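Long-range contacts in dihydropteroate synthase (Clostridioides difficile, PDB 6PZ2), which catalyses the folate-pathway step that joins a pterin pyrophosphate to p-aminobenzoate to give dihydropteroate, and is seen here with bound pteroic acid: residues Gly16-Thr21 / Ile52-Glu57; Pro89-Thr94 / Val108-Asp113. One frame throughout, in Å; residues are numbered along the deposited sequence.

Contact 1: residues Gly16-Thr21 / Ile52-Glu57. With SO4 (sulfate ion), chain B.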
loop_
_atom_site.group_PDB
_atom_site.type_symbol
_atom_site.label_atom_id
_atom_site.label_comp_id
_atom_site.label_asym_id
_atom_site.label_seq_id
_atom_site.Cartn_x
_atom_site.Cartn_y
_atom_site.Cartn_z
ATOM N N GLY A 16 14.593 -5.182 8.876
ATOM C CA GLY A 16 14.610 -6.446 8.143
ATOM C C GLY A 16 14.677 -7.656 9.053
ATOM O O GLY A 16 15.334 -7.663 10.063
ATOM N N ILE A 17 14.039 -8.739 8.672
ATOM C CA ILE A 17 13.975 -9.901 9.524
ATOM C C ILE A 17 15.105 -10.872 9.165
ATOM O O ILE A 17 15.252 -11.231 8.010
ATOM C CB ILE A 17 12.591 -10.545 9.361
ATOM C CG1 ILE A 17 11.502 -9.589 9.842
ATOM C CG2 ILE A 17 12.556 -11.896 10.064
ATOM C CD1 ILE A 17 10.100 -9.993 9.453
ATOM N N LEU A 18 15.881 -11.328 10.160
ATOM C CA LEU A 18 16.903 -12.353 9.969
ATOM C C LEU A 18 16.679 -13.460 11.002
ATOM O O LEU A 18 17.140 -13.314 12.141
ATOM C CB LEU A 18 18.295 -11.721 10.125
ATOM C CG LEU A 18 19.473 -12.662 9.866
ATOM C CD1 LEU A 18 19.422 -13.200 8.454
ATOM C CD2 LEU A 18 20.806 -11.969 10.087
ATOM N N ASN A 19 15.999 -14.536 10.613
ATOM C CA ASN A 19 15.793 -15.715 11.475
ATOM C C ASN A 19 16.899 -16.736 11.204
ATOM O O ASN A 19 17.180 -17.034 10.070
ATOM C CB ASN A 19 14.430 -16.388 11.259
ATOM C CG ASN A 19 13.280 -15.533 11.769
ATOM O OD1 ASN A 19 13.300 -15.064 12.915
ATOM N ND2 ASN A 19 12.282 -15.284 10.922
ATOM N N VAL A 20 17.514 -17.293 12.241
ATOM C CA VAL A 20 18.646 -18.189 12.031
ATOM C C VAL A 20 18.384 -19.503 12.762
ATOM O O VAL A 20 19.330 -20.194 13.103
ATOM C CB VAL A 20 19.987 -17.560 12.453
ATOM C CG1 VAL A 20 20.318 -16.338 11.614
ATOM C CG2 VAL A 20 20.032 -17.202 13.927
ATOM N N THR A 21 17.115 -19.833 12.961
ATOM C CA THR A 21 16.760 -21.207 13.319
ATOM C C THR A 21 17.178 -22.157 12.193
ATOM O O THR A 21 17.333 -21.751 11.023
ATOM C CB THR A 21 15.249 -21.380 13.539
ATOM O OG1 THR A 21 14.529 -20.972 12.371
ATOM C CG2 THR A 21 14.724 -20.561 14.698
ATOM N N ILE A 52 18.449 -4.581 11.641
ATOM C CA ILE A 52 18.214 -6.010 11.385
ATOM C C ILE A 52 17.751 -6.666 12.691
ATOM O O ILE A 52 18.455 -6.559 13.697
ATOM C CB ILE A 52 19.500 -6.717 10.922
ATOM C CG1 ILE A 52 20.221 -6.007 9.770
ATOM C CG2 ILE A 52 19.223 -8.185 10.639
ATOM C CD1 ILE A 52 19.617 -6.230 8.418
ATOM N N ASP A 53 16.662 -7.423 12.635
ATOM C CA ASP A 53 16.077 -8.077 13.773
ATOM C C ASP A 53 16.457 -9.549 13.669
ATOM O O ASP A 53 15.880 -10.300 12.876
ATOM C CB ASP A 53 14.552 -7.962 13.816
ATOM C CG ASP A 53 13.879 -8.409 15.108
ATOM O OD1 ASP A 53 14.361 -8.009 16.197
ATOM O OD2 ASP A 53 12.849 -9.126 15.030
ATOM N N LEU A 54 17.350 -9.938 14.565
ATOM C CA LEU A 54 17.956 -11.246 14.511
ATOM C C LEU A 54 17.287 -12.141 15.555
ATOM O O LEU A 54 17.227 -11.778 16.704
ATOM C CB LEU A 54 19.438 -11.042 14.824
ATOM C CG LEU A 54 20.240 -12.307 15.073
ATOM C CD1 LEU A 54 20.251 -13.170 13.828
ATOM C CD2 LEU A 54 21.650 -11.912 15.492
ATOM N N GLY A 55 16.851 -13.329 15.188
ATOM C CA GLY A 55 16.201 -14.195 16.169
ATOM C C GLY A 55 16.701 -15.622 16.069
ATOM O O GLY A 55 16.885 -16.138 14.968
ATOM N N GLY A 56 16.914 -16.262 17.206
ATOM C CA GLY A 56 17.395 -17.623 17.204
ATOM C C GLY A 56 16.320 -18.594 17.664
ATOM O O GLY A 56 16.540 -19.792 17.718
ATOM N N GLU A 57 15.205 -18.045 18.103
ATOM C CA GLU A 57 13.972 -18.772 18.341
ATOM C C GLU A 57 12.896 -18.139 17.459
ATOM O O GLU A 57 12.832 -16.927 17.338
ATOM C CB GLU A 57 13.529 -18.647 19.795
ATOM C CG GLU A 57 12.239 -19.381 20.101
ATOM C CD GLU A 57 11.869 -19.474 21.574
ATOM O OE1 GLU A 57 10.897 -18.828 21.959
ATOM O OE2 GLU A 57 12.502 -20.224 22.326
HETATM S S SO4 B . 8.615 -14.021 11.135
HETATM O O1 SO4 B . 7.664 -15.070 11.567
HETATM O O2 SO4 B . 9.457 -13.615 12.283
HETATM O O3 SO4 B . 7.864 -12.849 10.634
HETATM O O4 SO4 B . 9.478 -14.552 10.056
HETATM O O HOH W 1 13.958 -12.270 13.765
#

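Contact 2: residues Pro89-Thr94 / Val108-Asp113. With PT1 (pteroic acid), chain K.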
loop_
_atom_site.group_PDB
_atom_site.type_symbol
_atom_site.label_atom_id
_atom_site.label_comp_id
_atom_site.label_asym_id
_atom_site.label_seq_id
_atom_site.Cartn_x
_atom_site.Cartn_y
_atom_site.Cartn_z
ATOM N N PRO A 89 22.624 -1.102 12.693
ATOM C CA PRO A 89 22.123 -1.464 13.986
ATOM C C PRO A 89 21.467 -2.849 13.951
ATOM O O PRO A 89 20.955 -3.272 12.918
ATOM C CB PRO A 89 21.095 -0.380 14.326
ATOM C CG PRO A 89 21.523 0.806 13.473
ATOM C CD PRO A 89 22.123 0.190 12.234
ATOM N N ILE A 90 21.496 -3.505 15.104
ATOM C CA ILE A 90 20.953 -4.854 15.280
ATOM C C ILE A 90 19.932 -4.819 16.423
ATOM O O ILE A 90 20.069 -4.124 17.413
ATOM C CB ILE A 90 22.056 -5.886 15.586
ATOM C CG1 ILE A 90 23.193 -5.869 14.566
ATOM C CG2 ILE A 90 21.473 -7.281 15.728
ATOM C CD1 ILE A 90 24.445 -6.568 15.064
ATOM N N SER A 91 18.904 -5.620 16.267
ATOM C CA SER A 91 17.888 -5.788 17.250
ATOM C C SER A 91 17.900 -7.266 17.621
ATOM O O SER A 91 17.978 -8.065 16.704
ATOM C CB SER A 91 16.562 -5.389 16.642
ATOM O OG SER A 91 15.492 -5.869 17.414
ATOM N N ILE A 92 17.755 -7.639 18.889
ATOM C CA ILE A 92 17.764 -9.064 19.178
ATOM C C ILE A 92 16.330 -9.454 19.544
ATOM O O ILE A 92 15.750 -8.960 20.485
ATOM C CB ILE A 92 18.780 -9.446 20.273
ATOM C CG1 ILE A 92 18.716 -10.931 20.637
ATOM C CG2 ILE A 92 18.547 -8.627 21.534
ATOM C CD1 ILE A 92 19.335 -11.861 19.640
ATOM N N ASP A 93 15.781 -10.353 18.760
ATOM C CA ASP A 93 14.429 -10.767 18.937
ATOM C C ASP A 93 14.467 -11.871 19.989
ATOM O O ASP A 93 14.601 -13.021 19.641
ATOM C CB ASP A 93 13.840 -11.293 17.623
ATOM C CG ASP A 93 12.353 -11.631 17.651
ATOM O OD1 ASP A 93 11.824 -12.137 18.687
ATOM O OD2 ASP A 93 11.727 -11.400 16.605
ATOM N N THR A 94 14.355 -11.521 21.247
ATOM C CA THR A 94 14.323 -12.552 22.292
ATOM C C THR A 94 13.449 -12.042 23.442
ATOM O O THR A 94 13.451 -10.840 23.700
ATOM C CB THR A 94 15.731 -12.853 22.836
ATOM O OG1 THR A 94 15.643 -13.958 23.733
ATOM C CG2 THR A 94 16.337 -11.691 23.591
ATOM N N VAL A 108 24.714 -5.242 20.194
ATOM C CA VAL A 108 23.331 -5.084 19.760
ATOM C C VAL A 108 22.734 -3.800 20.350
ATOM O O VAL A 108 22.978 -3.481 21.502
ATOM C CB VAL A 108 22.569 -6.349 20.189
ATOM C CG1 VAL A 108 21.088 -6.152 20.347
ATOM C CG2 VAL A 108 22.880 -7.484 19.227
ATOM N N THR A 109 21.870 -3.122 19.596
ATOM C CA THR A 109 21.288 -1.828 19.980
ATOM C C THR A 109 19.929 -1.959 20.676
ATOM O O THR A 109 19.644 -1.174 21.544
ATOM C CB THR A 109 21.102 -0.933 18.751
ATOM O OG1 THR A 109 22.385 -0.851 18.136
ATOM C CG2 THR A 109 20.589 0.446 19.086
ATOM N N MET A 110 19.088 -2.914 20.315
ATOM C CA MET A 110 17.710 -2.908 20.778
ATOM C C MET A 110 17.318 -4.344 21.145
ATOM O O MET A 110 17.773 -5.271 20.514
ATOM C CB MET A 110 16.789 -2.435 19.645
ATOM C CG MET A 110 15.302 -2.759 19.845
ATOM S SD MET A 110 14.213 -2.177 18.488
ATOM C CE MET A 110 14.168 -0.420 18.833
ATOM N N VAL A 111 16.523 -4.512 22.187
ATOM C CA VAL A 111 15.934 -5.790 22.476
ATOM C C VAL A 111 14.494 -5.699 21.969
ATOM O O VAL A 111 13.736 -4.838 22.357
ATOM C CB VAL A 111 15.996 -6.116 23.983
ATOM C CG1 VAL A 111 15.244 -7.395 24.306
ATOM C CG2 VAL A 111 17.426 -6.196 24.498
ATOM N N ASN A 112 14.137 -6.640 21.132
ATOM C CA ASN A 112 12.823 -6.791 20.648
ATOM C C ASN A 112 12.136 -7.898 21.453
ATOM O O ASN A 112 12.252 -9.072 21.102
ATOM C CB ASN A 112 12.866 -7.116 19.152
ATOM C CG ASN A 112 11.487 -7.295 18.549
ATOM O OD1 ASN A 112 10.532 -6.774 19.114
ATOM N ND2 ASN A 112 11.381 -8.027 17.442
ATOM N N ASP A 113 11.337 -7.524 22.436
ATOM C CA ASP A 113 10.732 -8.527 23.331
ATOM C C ASP A 113 9.265 -8.773 22.976
ATOM O O ASP A 113 8.422 -7.962 23.317
ATOM C CB ASP A 113 10.801 -8.036 24.776
ATOM C CG ASP A 113 10.352 -9.060 25.805
ATOM O OD1 ASP A 113 9.786 -10.099 25.412
ATOM O OD2 ASP A 113 10.625 -8.828 26.993
HETATM C C2 PT1 K . 6.040 -8.496 15.512
HETATM C C3 PT1 K . 6.728 -9.773 15.418
HETATM C C5 PT1 K . 8.032 -9.804 16.083
HETATM N N6 PT1 K . 6.267 -10.871 14.763
HETATM C C7 PT1 K . 7.764 -7.579 16.791
HETATM N N9 PT1 K . 8.456 -8.725 16.741
HETATM C C10 PT1 K . 6.989 -12.004 14.756
HETATM N N11 PT1 K . 8.250 -6.504 17.440
HETATM C C12 PT1 K . 8.217 -12.052 15.427
HETATM C C21 PT1 K . 0.651 -15.597 12.010
HETATM O O22 PT1 K . -0.474 -15.371 12.482
HETATM O O1 PT1 K . 4.837 -8.315 14.946
HETATM N N4 PT1 K . 6.558 -7.465 16.209
HETATM N N8 PT1 K . 8.731 -10.958 16.035
HETATM C C13 PT1 K . 6.441 -13.228 14.053
HETATM N N14 PT1 K . 5.187 -13.593 14.701
HETATM C C15 PT1 K . 4.143 -14.128 14.032
HETATM C C16 PT1 K . 4.260 -14.649 12.737
HETATM C C17 PT1 K . 2.894 -14.097 14.639
HETATM C C18 PT1 K . 3.131 -15.159 12.101
HETATM C C19 PT1 K . 1.763 -14.601 14.003
HETATM C C20 PT1 K . 1.883 -15.123 12.726
HETATM O O23 PT1 K . 0.749 -16.162 10.919
HETATM O O HOH W 2 23.696 -2.841 16.967
HETATM O O HOH W 3 11.172 -11.483 21.342
#

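Contact 1: residues Gly16-Thr21 / Ile52-Glu57
Strands 13-19 and 51-55 are neighbouring parallel strands of the TIM barrel, joined through helix 33-46 in a beta-alpha-beta unit. G16, I17, L18 and N19 pair with I52, D53, L54 and G55, and the short strands run 21° apart. Four backbone bonds hold the ladder. D53 N donates to G16 O at 2.9 Å, L18 N to D53 O, G55 N to L18 O, and V20 N to G55 O. The last reaches past the end of strand 13-19 and ties V20, the first loop residue, to G55 at the end of strand 51-55. L18 O also receives a CA-H...O contact from L54 CA at 3.2 Å.

L18, I52 and L54 lie on the face that meets the helices. L18 CB rests on I52 CG2 at 3.7 Å. With CG anti to the backbone N in both residues (chi1 -176° in L18, 169° in L54), L18 and L54 lie side by side and point the same way. L18 CD2 meets L54 CD1 at 4.0 Å, and V20 CG1 packs on the same CD1. Helix 68-85 covers the two leucines through V78.

I17, D53 and N19 face the barrel interior. The D53 carboxylate is held elsewhere, by S91, N112 and R247. A sulfate, probably from the crystallisation liquor, lies beside N19 and is also bonded to R60, R247 and H249. N19 ND2 makes a weak, bent bond to its O4. On this inner face a water bridges the strands, donating to N19 OD1 at 3.0 Å and to D53 O at 2.9 Å.

Contact 2: residues Pro89-Thr94 / Val108-Asp113
I90 O takes two backbone bonds from the opposite segment, from T109 N at 3.0 Å and from M110 N at 3.3 Å. The second donor lies in the carbonyl plane and the first is tilted from it. The ladder continues with I92 N to M110 O and N112 N to I92 O. T94 N to N112 O is only a weak, bent bond. The strands are parallel, with S91 beside M110 and I92 beside V111.

Apolar packing fills the face turned to the helices. V108 CG1, anti to its backbone N (chi1 156°), meets I92 CG2 at 3.7 Å. V108 CG2 meets I90 CG2 at 3.8 Å. V108 thus spans both isoleucines, crossing each at about a right angle. I92 CG2 also touches V111 CG2, at 4.0 Å. A103 of helix 97-105 touches both I92 and V108.

Two waters bridge the segments, one at each end. Where the strands start, one accepts from I90 N and bonds to T109 OG1. Near their C-terminal ends the other donates to D93 OD1 and N112 O.

On the inner face the side chains of D93 and N112 lie side by side, their flat ends turned 57° apart. N112 meets the pterin ring with both amide atoms. OD1 accepts from N11 of pteroic acid at 2.8 Å, and ND2 donates to its N9 at 3.1 Å. ND2 also bonds to D53, which would fix the amide's rotation. D93 OD2 lies 3.1 Å from N8 of the ligand. This is a beta-alpha-beta unit of the TIM barrel, with pterin recognition at the C-terminal ends of its strands.

Contacts 1 and 2 follow one another along the chain and lie side by side in one parallel sheet, their centres about 10 Å apart. Strands 51-55 and 90-93 are neighbours and join them. I52 O is 2.8 Å from S91 N, a probable backbone hydrogen bond. D53 OD1 probably bonds to S91 OG at 2.7 Å. On the helix side, I92 CD1 packs against L54 O at 3.6 Å. Through its D53 carboxylate, contact 1 supplies a second-shell group behind N112, the asparagine that reads the pterin. Contact 2 holds the pteroic acid directly, whereas N19 of contact 1 faces a sulfate. K213, S214 and D177 also hydrogen-bond to the ligand.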